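Local coordinates for protein CT_858 (Chlamydia trachomatis, PDB 3DOR) that acts as a secreted chlamydial protease (CPAF), probably a serine-type endopeptidase related to peptidase family S41, and forms a dimer when mature, at residues G75-F79 / A155-H159; F276-S281 / V293-P299; V346-Y350 / L439-I445; W381-L385 / A412-K416; L460-Q464 / T487-G491. The contacts are given in a common frame with arbitrary orientation. Residue numbers count along the deposited sequence, not the author numbering.

Contact 1. Residues G75-F79 / A155-H159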
# COMPACT_ATOMS: atom_id res chain seq x y z
N GLY B 75 7.59 7.46 -13.64
CA GLY B 75 7.99 6.28 -14.38
C GLY B 75 7.11 5.06 -14.14
O GLY B 75 6.39 4.98 -13.15
N VAL B 76 7.17 4.09 -15.06
CA VAL B 76 6.38 2.88 -14.94
C VAL B 76 7.27 1.65 -14.81
O VAL B 76 8.27 1.53 -15.52
CB VAL B 76 5.50 2.65 -16.20
CG1 VAL B 76 4.52 1.51 -15.95
CG2 VAL B 76 4.77 3.93 -16.57
N THR B 77 6.92 0.76 -13.89
CA THR B 77 7.67 -0.48 -13.72
C THR B 77 6.68 -1.58 -14.10
O THR B 77 5.47 -1.41 -13.95
CB THR B 77 8.14 -0.70 -12.27
OG1 THR B 77 7.00 -0.86 -11.41
CG2 THR B 77 8.96 0.49 -11.80
N PHE B 78 7.18 -2.71 -14.58
CA PHE B 78 6.29 -3.79 -15.00
C PHE B 78 6.59 -5.13 -14.35
O PHE B 78 7.71 -5.36 -13.89
CB PHE B 78 6.36 -3.95 -16.53
CG PHE B 78 6.19 -2.66 -17.28
CD1 PHE B 78 7.27 -1.82 -17.51
CD2 PHE B 78 4.93 -2.27 -17.74
CE1 PHE B 78 7.11 -0.61 -18.19
CE2 PHE B 78 4.76 -1.06 -18.42
CZ PHE B 78 5.85 -0.23 -18.64
N PHE B 79 5.59 -6.00 -14.32
CA PHE B 79 5.77 -7.34 -13.77
C PHE B 79 6.47 -8.15 -14.86
O PHE B 79 5.83 -8.90 -15.58
CB PHE B 79 4.42 -8.01 -13.44
CG PHE B 79 3.71 -7.42 -12.25
CD1 PHE B 79 2.55 -6.66 -12.42
CD2 PHE B 79 4.18 -7.64 -10.95
CE1 PHE B 79 1.87 -6.14 -11.32
CE2 PHE B 79 3.51 -7.12 -9.85
CZ PHE B 79 2.35 -6.36 -10.03
N ALA B 155 13.46 -5.16 -18.63
CA ALA B 155 12.10 -5.12 -19.15
C ALA B 155 11.20 -4.57 -18.03
O ALA B 155 10.12 -4.06 -18.30
CB ALA B 155 11.62 -6.52 -19.57
N SER B 156 11.66 -4.69 -16.78
CA SER B 156 10.89 -4.20 -15.64
C SER B 156 10.74 -2.68 -15.72
O SER B 156 9.86 -2.10 -15.09
CB SER B 156 11.56 -4.59 -14.31
OG SER B 156 12.81 -3.94 -14.13
N LEU B 157 11.61 -2.04 -16.49
CA LEU B 157 11.55 -0.60 -16.63
C LEU B 157 11.08 -0.20 -18.04
O LEU B 157 11.08 0.98 -18.39
CB LEU B 157 12.92 0.01 -16.32
CG LEU B 157 13.41 -0.20 -14.88
CD1 LEU B 157 14.78 0.47 -14.68
CD2 LEU B 157 12.39 0.39 -13.91
N GLY B 158 10.69 -1.19 -18.83
CA GLY B 158 10.23 -0.90 -20.18
C GLY B 158 11.33 -0.82 -21.23
O GLY B 158 11.10 -0.32 -22.33
N HIS B 159 12.52 -1.31 -20.89
CA HIS B 159 13.64 -1.30 -21.83
C HIS B 159 13.53 -2.48 -22.78
O HIS B 159 12.96 -3.51 -22.43
CB HIS B 159 15.00 -1.46 -21.13
CG HIS B 159 15.29 -0.44 -20.07
ND1 HIS B 159 14.70 0.80 -20.05
CD2 HIS B 159 16.15 -0.47 -19.03
CE1 HIS B 159 15.19 1.50 -19.04
NE2 HIS B 159 16.08 0.75 -18.41
O HOH W 1 10.07 2.82 -16.83
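Strand 75-78 meets the 3-10 turn 155-157 through one direct backbone hydrogen bond, from Phe-78 N to Ser-156 O (2.8 Å, N-H...O angle 149°). The same carbonyl also receives a CA-H...O contact, with Thr-77 CA 3.0 Å from Ser-156 O. Closest CA approaches pair Phe-78 with Ser-156 (4.7 Å) and Thr-77 with Leu-157 (4.9 Å). Water 1 extends the link by donating to Val-76 O and to Leu-157 O, both at 2.6 Å. The turn closes on itself through Gly-158 N to Ala-155 O (3.0 Å). Among the side chains, the Phe-78 ring lies along this turn: CE1 is 3.7 Å from Gly-158 N and CD1 is 3.7 Å from Ala-155 O. A side chain at Gly-158 would crowd Phe-78 CE1, and its backbone angles (86/15) themselves call for glycine. At the margin, Leu-157 CD2 reaches back to within 4.0 Å of Thr-77 CG2. The turn follows strand 152-154 in the PDZ domain, so the contact joins that module to a separate sheet, where strand 75-78 pairs antiparallel with strand 507-518. Helix 55-67 packs on Phe-78 through Gln-59 and Ala-63, and on Val-76 through Ile-66.

Contact 2. Residues F276-S281 / V293-P299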
# COMPACT_ATOMS: atom_id res chain seq x y z
N PHE B 276 27.26 5.54 9.07
CA PHE B 276 27.77 6.60 8.20
C PHE B 276 29.28 6.58 8.01
O PHE B 276 30.03 6.25 8.92
CB PHE B 276 27.44 7.99 8.77
CG PHE B 276 25.98 8.32 8.83
CD1 PHE B 276 25.22 8.00 9.94
CD2 PHE B 276 25.37 9.00 7.77
CE1 PHE B 276 23.86 8.35 10.02
CE2 PHE B 276 24.01 9.36 7.84
CZ PHE B 276 23.26 9.03 8.96
N ARG B 277 29.72 6.98 6.83
CA ARG B 277 31.15 7.10 6.60
C ARG B 277 31.44 8.52 7.12
O ARG B 277 30.89 9.50 6.61
CB ARG B 277 31.52 7.02 5.11
CG ARG B 277 33.00 7.30 4.88
CD ARG B 277 33.45 7.12 3.44
NE ARG B 277 34.88 7.37 3.32
CZ ARG B 277 35.52 7.59 2.17
NH1 ARG B 277 34.85 7.60 1.03
NH2 ARG B 277 36.82 7.83 2.18
N ALA B 278 32.28 8.62 8.14
CA ALA B 278 32.59 9.92 8.70
C ALA B 278 33.93 9.88 9.39
O ALA B 278 34.27 8.90 10.07
CB ALA B 278 31.50 10.33 9.69
N TYR B 279 34.71 10.94 9.21
CA TYR B 279 36.02 10.99 9.82
C TYR B 279 36.52 12.41 9.92
O TYR B 279 35.85 13.35 9.49
CB TYR B 279 37.01 10.13 9.01
CG TYR B 279 37.24 10.60 7.59
CD1 TYR B 279 38.18 11.59 7.31
CD2 TYR B 279 36.50 10.07 6.53
CE1 TYR B 279 38.38 12.05 6.01
CE2 TYR B 279 36.69 10.53 5.22
CZ TYR B 279 37.63 11.52 4.98
OH TYR B 279 37.82 11.99 3.70
N ILE B 280 37.69 12.56 10.52
CA ILE B 280 38.32 13.86 10.68
C ILE B 280 39.73 13.69 10.15
O ILE B 280 40.40 12.72 10.49
CB ILE B 280 38.41 14.27 12.16
CG1 ILE B 280 37.01 14.40 12.76
CG2 ILE B 280 39.14 15.59 12.28
CD1 ILE B 280 37.02 14.85 14.22
N SER B 281 40.16 14.62 9.30
CA SER B 281 41.51 14.60 8.74
C SER B 281 42.08 16.00 8.87
O SER B 281 41.37 16.92 9.27
CB SER B 281 41.50 14.23 7.25
OG SER B 281 41.04 12.91 7.05
N VAL B 293 39.57 19.06 9.75
CA VAL B 293 38.32 19.15 9.02
C VAL B 293 37.54 17.85 9.04
O VAL B 293 38.09 16.77 8.87
CB VAL B 293 38.58 19.56 7.55
CG1 VAL B 293 37.27 19.60 6.77
CG2 VAL B 293 39.27 20.93 7.51
N GLY B 294 36.23 17.96 9.26
CA GLY B 294 35.41 16.77 9.27
C GLY B 294 34.91 16.43 7.88
O GLY B 294 34.78 17.32 7.02
N PHE B 295 34.68 15.14 7.65
CA PHE B 295 34.16 14.65 6.39
C PHE B 295 33.01 13.70 6.74
O PHE B 295 33.17 12.79 7.55
CB PHE B 295 35.20 13.89 5.57
CG PHE B 295 34.65 13.31 4.28
CD1 PHE B 295 34.69 14.04 3.09
CD2 PHE B 295 34.04 12.06 4.26
CE1 PHE B 295 34.14 13.53 1.91
CE2 PHE B 295 33.49 11.54 3.09
CZ PHE B 295 33.54 12.27 1.91
N LEU B 296 31.87 13.93 6.12
CA LEU B 296 30.69 13.12 6.36
C LEU B 296 29.96 12.91 5.04
O LEU B 296 29.79 13.85 4.27
CB LEU B 296 29.76 13.86 7.34
CG LEU B 296 28.38 13.28 7.70
CD1 LEU B 296 27.44 13.41 6.52
CD2 LEU B 296 28.52 11.82 8.10
N ARG B 297 29.56 11.68 4.75
CA ARG B 297 28.81 11.43 3.52
C ARG B 297 27.37 11.08 3.90
O ARG B 297 27.16 10.24 4.78
CB ARG B 297 29.43 10.27 2.71
CG ARG B 297 28.59 9.86 1.49
CD ARG B 297 29.27 8.82 0.57
NE ARG B 297 28.27 8.24 -0.33
CZ ARG B 297 27.63 8.93 -1.28
NH1 ARG B 297 27.90 10.22 -1.48
NH2 ARG B 297 26.67 8.36 -1.98
N ILE B 298 26.40 11.76 3.30
CA ILE B 298 24.98 11.45 3.54
C ILE B 298 24.64 10.72 2.25
O ILE B 298 24.53 11.33 1.20
CB ILE B 298 24.12 12.74 3.69
CG1 ILE B 298 24.57 13.55 4.90
CG2 ILE B 298 22.65 12.38 3.84
CD1 ILE B 298 23.79 14.86 5.10
N PRO B 299 24.47 9.39 2.32
CA PRO B 299 24.17 8.57 1.14
C PRO B 299 22.74 8.55 0.61
O PRO B 299 22.52 8.42 -0.60
CB PRO B 299 24.66 7.19 1.57
CG PRO B 299 24.23 7.14 3.00
CD PRO B 299 24.53 8.55 3.54
O HOH W 2 27.81 7.46 4.69
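Phe-295 lays its CB over the face of the Tyr-279 ring, 3.7 Å from the centroid and 20° off the normal, a CH-pi contact. The two rings are nearly parallel (planes at 20°) but slid apart, with centroids 4.9 Å from each other and Tyr-279 CE2 3.2 Å from Phe-295 CD2. Tyr-279 OH is hydrogen-bonded to Ile-265 N. The guanidinium of Arg-277, held by Leu-262 O and Asp-259 O, lies with one face towards Phe-295 CE2. Tyr-279 and Phe-295 lie on the antiparallel hairpin of strands 278-284 and 290-297, between strands 268-271 and 333-337 of the mixed sheet; the axes of 278-281 and 293-297 approach to 4.7 Å, their directions 158° apart. Tyr-279 N donates to Phe-295 O at 2.9 Å. Phe-295 N returns a bond to Tyr-279 O at 2.8 Å, and Ser-281/Val-293 is likewise a hydrogen-bonded pair. Ala-278 and Leu-296 share the other face, where Ala-278 CB is 3.7 Å from Leu-296 CD2; helix 316-330 packs there through Ile-323. Water 2 connects Arg-277 N to Arg-297 O, 2.9 Å from each.

Contact 3. Residues V346-Y350 / L439-I445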
# COMPACT_ATOMS: atom_id res chain seq x y z
N VAL B 346 11.34 13.43 3.58
CA VAL B 346 11.43 14.86 3.87
C VAL B 346 11.65 15.15 5.37
O VAL B 346 12.45 16.02 5.73
CB VAL B 346 10.13 15.59 3.41
CG1 VAL B 346 10.27 17.08 3.65
CG2 VAL B 346 9.87 15.33 1.93
N LEU B 347 10.94 14.43 6.23
CA LEU B 347 11.08 14.66 7.67
C LEU B 347 12.49 14.31 8.15
O LEU B 347 13.05 14.99 9.01
CB LEU B 347 10.03 13.86 8.44
CG LEU B 347 8.56 14.30 8.26
CD1 LEU B 347 7.64 13.24 8.84
CD2 LEU B 347 8.32 15.66 8.92
N TYR B 348 13.06 13.25 7.59
CA TYR B 348 14.41 12.83 7.95
C TYR B 348 15.42 13.87 7.45
O TYR B 348 16.38 14.21 8.14
CB TYR B 348 14.72 11.47 7.34
CG TYR B 348 16.14 11.00 7.54
CD1 TYR B 348 16.62 10.68 8.82
CD2 TYR B 348 17.00 10.84 6.45
CE1 TYR B 348 17.92 10.20 9.00
CE2 TYR B 348 18.31 10.37 6.62
CZ TYR B 348 18.76 10.04 7.90
OH TYR B 348 20.02 9.53 8.06
N LEU B 349 15.19 14.35 6.23
CA LEU B 349 16.02 15.38 5.62
C LEU B 349 15.99 16.59 6.57
O LEU B 349 17.03 17.19 6.85
CB LEU B 349 15.45 15.77 4.25
CG LEU B 349 15.94 17.00 3.45
CD1 LEU B 349 15.38 18.23 4.07
CD2 LEU B 349 17.46 17.09 3.40
N TYR B 350 14.80 16.92 7.07
CA TYR B 350 14.64 18.05 7.98
C TYR B 350 15.38 17.84 9.30
O TYR B 350 15.91 18.78 9.87
CB TYR B 350 13.15 18.31 8.26
CG TYR B 350 12.39 18.96 7.12
CD1 TYR B 350 13.01 19.22 5.89
CD2 TYR B 350 11.05 19.32 7.26
CE1 TYR B 350 12.32 19.81 4.84
CE2 TYR B 350 10.35 19.91 6.22
CZ TYR B 350 10.99 20.15 5.01
OH TYR B 350 10.29 20.73 3.98
N LEU B 439 5.57 21.82 3.04
CA LEU B 439 5.25 20.45 3.40
C LEU B 439 5.13 20.39 4.91
O LEU B 439 5.90 21.04 5.62
CB LEU B 439 6.33 19.50 2.89
CG LEU B 439 6.54 19.53 1.38
CD1 LEU B 439 7.66 18.57 0.96
CD2 LEU B 439 5.24 19.13 0.71
N PHE B 440 4.14 19.63 5.40
CA PHE B 440 3.88 19.49 6.83
C PHE B 440 3.70 20.85 7.49
O PHE B 440 3.64 20.95 8.72
CB PHE B 440 5.03 18.74 7.53
CG PHE B 440 5.24 17.34 7.01
CD1 PHE B 440 6.27 17.06 6.12
CD2 PHE B 440 4.41 16.31 7.42
CE1 PHE B 440 6.46 15.78 5.63
CE2 PHE B 440 4.59 15.01 6.93
CZ PHE B 440 5.62 14.75 6.04
N GLY B 441 3.60 21.90 6.68
CA GLY B 441 3.43 23.23 7.21
C GLY B 441 4.69 23.88 7.76
O GLY B 441 4.65 25.03 8.19
N PHE B 442 5.82 23.16 7.75
CA PHE B 442 7.09 23.70 8.26
C PHE B 442 7.61 24.85 7.40
O PHE B 442 8.15 24.64 6.30
CB PHE B 442 8.16 22.61 8.33
CG PHE B 442 7.88 21.52 9.32
CD1 PHE B 442 6.59 21.31 9.81
CD2 PHE B 442 8.89 20.65 9.73
CE1 PHE B 442 6.31 20.26 10.68
CE2 PHE B 442 8.62 19.59 10.60
CZ PHE B 442 7.33 19.39 11.08
N GLU B 443 7.47 26.07 7.90
CA GLU B 443 7.94 27.25 7.19
C GLU B 443 9.45 27.29 7.22
O GLU B 443 10.10 27.78 6.29
CB GLU B 443 7.39 28.50 7.85
CG GLU B 443 5.89 28.55 7.83
CD GLU B 443 5.38 29.82 7.20
OE1 GLU B 443 5.58 30.90 7.82
OE2 GLU B 443 4.78 29.75 6.11
N LYS B 444 10.02 26.78 8.30
CA LYS B 444 11.46 26.79 8.42
C LYS B 444 11.95 25.69 9.32
O LYS B 444 11.19 25.14 10.12
CB LYS B 444 11.93 28.15 8.95
CG LYS B 444 11.32 28.55 10.28
CD LYS B 444 11.71 29.96 10.69
CE LYS B 444 11.17 31.00 9.73
NZ LYS B 444 11.37 32.40 10.24
N ILE B 445 13.22 25.36 9.16
CA ILE B 445 13.85 24.37 9.98
C ILE B 445 14.34 25.09 11.21
O ILE B 445 14.96 26.15 11.12
CB ILE B 445 15.04 23.72 9.25
CG1 ILE B 445 14.53 22.52 8.45
CG2 ILE B 445 16.10 23.30 10.26
CD1 ILE B 445 15.20 22.34 7.15
O HOH W 3 8.36 22.46 4.90
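This is a largely apolar helix-on-loop contact in the S41 peptidase part: the first turn of helix 346-354 packs on the loop that leads into strand 444-445. No direct hydrogen bond crosses it, and 410 Å² of surface is buried. Leu-347 sits over the face of the Phe-440 ring, its CD2 3.8 Å from the centroid and 13° off the normal, while Val-346 CB approaches the edge of that ring, 4.3 Å from Phe-440 CE1. Val-346 CG1 also meets Leu-439 CD1 at 4.0 Å. One turn on, Tyr-350 meets both Phe-442 and Ile-445: its CD2 is 3.5 Å from Phe-442 CD2, and its CD1 is 4.0 Å from Ile-445 CD1. The Tyr-350 and Phe-442 rings meet obliquely, with planes at 32° and centroids 5.9 Å apart. Strand 444-445 pairs antiparallel with strand 361-368, whose Leu-363 touches both Tyr-350 and Ile-445, so the helix lies against a sheet other than the mixed one. Helix 409-428 also packs on the loop, with Leu-415 against Phe-440. The loop turns through Phe-442 N to Leu-439 O (3.0 Å). Water 3 accepts from Tyr-350 OH (2.8 Å) and donates to Leu-439 O (2.9 Å) and Phe-442 O (2.6 Å).

Contact 4. Residues W381-L385 / A412-K416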
# COMPACT_ATOMS: atom_id res chain seq x y z
N TRP B 381 -5.04 15.87 10.38
CA TRP B 381 -4.02 16.59 11.14
C TRP B 381 -4.71 17.49 12.16
O TRP B 381 -4.30 17.58 13.32
CB TRP B 381 -3.17 17.47 10.22
CG TRP B 381 -2.07 16.75 9.48
CD1 TRP B 381 -1.92 16.65 8.12
CD2 TRP B 381 -0.97 16.04 10.05
NE1 TRP B 381 -0.80 15.92 7.82
CE2 TRP B 381 -0.20 15.53 8.99
CE3 TRP B 381 -0.57 15.77 11.37
CZ2 TRP B 381 0.97 14.77 9.20
CZ3 TRP B 381 0.58 15.03 11.58
CH2 TRP B 381 1.34 14.53 10.50
N LEU B 382 -5.78 18.16 11.73
CA LEU B 382 -6.50 19.06 12.61
C LEU B 382 -7.20 18.36 13.76
O LEU B 382 -7.14 18.83 14.89
CB LEU B 382 -7.49 19.91 11.80
CG LEU B 382 -6.84 21.02 10.96
CD1 LEU B 382 -7.83 21.58 9.95
CD2 LEU B 382 -6.33 22.13 11.87
N THR B 383 -7.85 17.23 13.51
CA THR B 383 -8.52 16.53 14.61
C THR B 383 -7.45 15.98 15.54
O THR B 383 -7.59 16.01 16.76
CB THR B 383 -9.43 15.38 14.11
OG1 THR B 383 -8.63 14.32 13.59
CG2 THR B 383 -10.37 15.88 13.04
N LEU B 384 -6.35 15.49 14.97
CA LEU B 384 -5.26 14.92 15.75
C LEU B 384 -4.67 15.93 16.75
O LEU B 384 -4.36 15.58 17.88
CB LEU B 384 -4.16 14.43 14.81
CG LEU B 384 -3.08 13.48 15.32
CD1 LEU B 384 -2.06 13.26 14.21
CD2 LEU B 384 -2.38 14.03 16.55
N LEU B 385 -4.51 17.17 16.31
CA LEU B 385 -3.90 18.20 17.15
C LEU B 385 -4.91 19.17 17.72
O LEU B 385 -4.53 20.21 18.27
CB LEU B 385 -2.86 18.97 16.34
CG LEU B 385 -1.83 18.08 15.64
CD1 LEU B 385 -0.97 18.91 14.69
CD2 LEU B 385 -0.98 17.37 16.69
N ALA B 412 3.51 21.38 16.07
CA ALA B 412 2.08 21.11 16.09
C ALA B 412 1.35 22.25 15.39
O ALA B 412 0.45 22.02 14.58
CB ALA B 412 1.57 20.97 17.53
N GLU B 413 1.75 23.49 15.67
CA GLU B 413 1.14 24.65 15.04
C GLU B 413 1.37 24.66 13.54
O GLU B 413 0.50 25.09 12.78
CB GLU B 413 1.66 25.94 15.67
CG GLU B 413 1.19 26.15 17.11
CD GLU B 413 -0.33 26.07 17.23
OE1 GLU B 413 -1.02 26.72 16.42
OE2 GLU B 413 -0.84 25.36 18.13
N TYR B 414 2.54 24.20 13.10
CA TYR B 414 2.83 24.15 11.66
C TYR B 414 1.88 23.16 11.00
O TYR B 414 1.32 23.45 9.95
CB TYR B 414 4.27 23.70 11.40
CG TYR B 414 5.32 24.78 11.48
CD1 TYR B 414 6.63 24.47 11.83
CD2 TYR B 414 5.03 26.11 11.15
CE1 TYR B 414 7.63 25.43 11.85
CE2 TYR B 414 6.02 27.09 11.18
CZ TYR B 414 7.32 26.74 11.53
OH TYR B 414 8.33 27.68 11.55
N LEU B 415 1.73 21.99 11.62
CA LEU B 415 0.86 20.95 11.09
C LEU B 415 -0.59 21.41 10.99
O LEU B 415 -1.29 21.10 10.01
CB LEU B 415 0.98 19.68 11.94
CG LEU B 415 2.35 18.99 11.86
CD1 LEU B 415 2.46 17.92 12.94
CD2 LEU B 415 2.53 18.38 10.48
N LYS B 416 -1.06 22.16 11.98
CA LYS B 416 -2.42 22.67 11.94
C LYS B 416 -2.56 23.72 10.85
O LYS B 416 -3.57 23.78 10.15
CB LYS B 416 -2.81 23.26 13.30
CG LYS B 416 -3.21 22.17 14.27
CD LYS B 416 -2.76 22.44 15.69
CE LYS B 416 -3.55 23.54 16.35
NZ LYS B 416 -3.27 23.52 17.82
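Ala-412 opens the segment with its carbonyl against Leu-385, where the chain leaves helical angles after helix 372-384: Leu-385 CD1 lies 3.4 Å from Ala-412 O and 4.3 Å from Ala-412 CB. That carbonyl is also the acceptor for Lys-416 N (3.0 Å), so the leucine methyl abuts an intact helical turn. Glu-413 makes no contact across, but its OE2 forms a salt bridge with Lys-416 NZ (3.1 Å), one turn along the same helix. Leu-415 points at the partner and meets two side chains. Its CD2 lies over the six-membered ring of Trp-381, 3.9 Å from the centroid and only 5° off the normal, a well-centred CH-pi contact, and its CB is 3.5 Å from Leu-385 CD1. The pairing is packing without a hydrogen bond across it, between the C-terminal end of helix 372-384 and helix 409-428; the contact's centre lies about 30 Å from the centre of the chain. Helix 391-398 closes the apolar cluster, with Leu-398 touching both Trp-381 and Leu-415. At Lys-416 the aliphatic part of the side chain does the packing: its CD is 3.5 Å from Leu-385 CB and its CG 3.9 Å from Leu-382 CD2. Leu-382 CD2 also approaches Lys-416 O at 3.6 Å.

Contact 5. Residues L460-Q464 / T487-G491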
# COMPACT_ATOMS: atom_id res chain seq x y z
N LEU B 460 29.15 18.76 -1.09
CA LEU B 460 29.51 18.28 -2.42
C LEU B 460 28.26 17.68 -3.05
O LEU B 460 27.59 16.84 -2.45
CB LEU B 460 30.61 17.22 -2.34
CG LEU B 460 31.81 17.58 -1.47
CD1 LEU B 460 32.75 16.39 -1.45
CD2 LEU B 460 32.51 18.85 -1.98
N ILE B 461 27.96 18.10 -4.28
CA ILE B 461 26.78 17.64 -5.00
C ILE B 461 27.11 17.29 -6.46
O ILE B 461 28.14 17.70 -7.00
CB ILE B 461 25.71 18.75 -5.06
CG1 ILE B 461 26.27 19.95 -5.85
CG2 ILE B 461 25.34 19.22 -3.65
CD1 ILE B 461 25.22 21.00 -6.25
N ASN B 462 26.23 16.53 -7.10
CA ASN B 462 26.43 16.22 -8.50
C ASN B 462 25.08 15.99 -9.19
O ASN B 462 24.02 16.16 -8.57
CB ASN B 462 27.39 15.03 -8.69
CG ASN B 462 26.78 13.69 -8.34
OD1 ASN B 462 27.33 12.65 -8.71
ND2 ASN B 462 25.66 13.69 -7.63
N GLU B 463 25.14 15.63 -10.47
CA GLU B 463 23.95 15.44 -11.28
C GLU B 463 23.13 14.22 -10.92
O GLU B 463 22.07 13.99 -11.51
CB GLU B 463 24.32 15.40 -12.77
CG GLU B 463 24.80 14.05 -13.29
CD GLU B 463 26.19 13.69 -12.82
OE1 GLU B 463 26.63 12.54 -13.10
OE2 GLU B 463 26.84 14.53 -12.19
N GLN B 464 23.62 13.43 -9.97
CA GLN B 464 22.88 12.27 -9.53
C GLN B 464 22.32 12.44 -8.11
O GLN B 464 22.29 11.51 -7.32
CB GLN B 464 23.74 10.99 -9.63
CG GLN B 464 24.01 10.57 -11.08
CD GLN B 464 24.59 9.17 -11.20
OE1 GLN B 464 25.55 8.81 -10.51
NE2 GLN B 464 24.01 8.38 -12.09
N THR B 487 28.60 19.79 -9.22
CA THR B 487 27.80 20.06 -10.40
C THR B 487 26.32 20.06 -10.04
O THR B 487 25.89 19.40 -9.07
CB THR B 487 28.10 19.05 -11.56
OG1 THR B 487 27.95 17.69 -11.11
CG2 THR B 487 29.52 19.25 -12.09
N ARG B 488 25.55 20.84 -10.81
CA ARG B 488 24.11 21.01 -10.64
C ARG B 488 23.37 19.69 -10.38
O ARG B 488 23.63 18.68 -11.04
CB ARG B 488 23.56 21.68 -11.91
CG ARG B 488 22.06 21.92 -11.94
CD ARG B 488 21.63 22.53 -13.30
NE ARG B 488 22.23 23.85 -13.54
CZ ARG B 488 21.74 25.00 -13.09
NH1 ARG B 488 20.63 25.02 -12.36
NH2 ARG B 488 22.38 26.14 -13.33
N THR B 489 22.44 19.72 -9.42
CA THR B 489 21.66 18.54 -9.09
C THR B 489 20.63 18.22 -10.19
O THR B 489 20.33 19.06 -11.04
CB THR B 489 20.95 18.70 -7.71
OG1 THR B 489 20.03 19.80 -7.76
CG2 THR B 489 21.99 18.98 -6.59
N ALA B 490 20.09 17.00 -10.16
CA ALA B 490 19.14 16.53 -11.16
C ALA B 490 17.85 17.32 -11.35
O ALA B 490 17.46 17.61 -12.48
CB ALA B 490 18.79 15.08 -10.89
N GLY B 491 17.18 17.65 -10.26
CA GLY B 491 15.96 18.41 -10.38
C GLY B 491 14.68 17.59 -10.33
O GLY B 491 13.86 17.64 -11.26
O HOH W 4 27.28 17.02 -13.94
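Neighbouring parallel strands 457-461 and 483-486, connected in sequence through helix 468-478 in a beta-alpha-beta crossover, bring these two segments together where both leave the mixed sheet. Strand pairing reaches as far as Thr-487 N, which donates to Ile-461 O (3.1 Å, 161°). Beyond it CA-H...O contacts take over, with Thr-489 CA 3.4 Å from Asn-462 O at a nearly linear 169° and Glu-463 CA 3.3 Å from Arg-488 O. Ile-461, with chi1 p and chi2 t, points toward the other segment and sets its CD1 3.8 Å from Thr-489 CG2. Thr-489 is also p, with its hydroxyl hydrogen-bonded to Asp-470 OD1 and Val-530 N, so the methyl meets Ile-461 while the oxygen is used elsewhere. The CA-to-CB bond of Arg-488 points away; after t, t the side chain turns at chi3 (m), and NH1 hydrogen-bonds to Ile-528 O. Ala-490 CB rests 3.5 Å from Glu-463 O. Glu-463 bends through chi1 p and chi2 m: OE1 is hydrogen-bonded to Ser-144 OG of helix 140-150, tying the loop to the PDZ domain. Its other oxygen, OE2, shares water 4 with Thr-487 (chi1 p), the water lying 3.1 Å from Glu-463 OE2 and 3.0 Å from Thr-487 OG1.

Overall arrangement
Contacts 2 and 5 use the same mixed sheet, with centres 19 Å apart and nearest atoms about 5 Å. Contact 2 also touches contact 3, where Phe-276 CZ lies 3.4 Å from Tyr-348 OH. Contact 4 is nested in sequence within the loop closed by contact 3 and packs directly on it: Gly-441 O is 3.2 Å from Tyr-414 CD2. Contact 1 touches none of the others, its centre 36 Å from that of contact 2, but shares an antiparallel sheet with contact 3, nearest atoms about 18 Å apart. Its segment 155-159 belongs to the PDZ domain, which contact 5, about 12 Å away at the nearest atoms, reaches through Glu-463 on Ser-144.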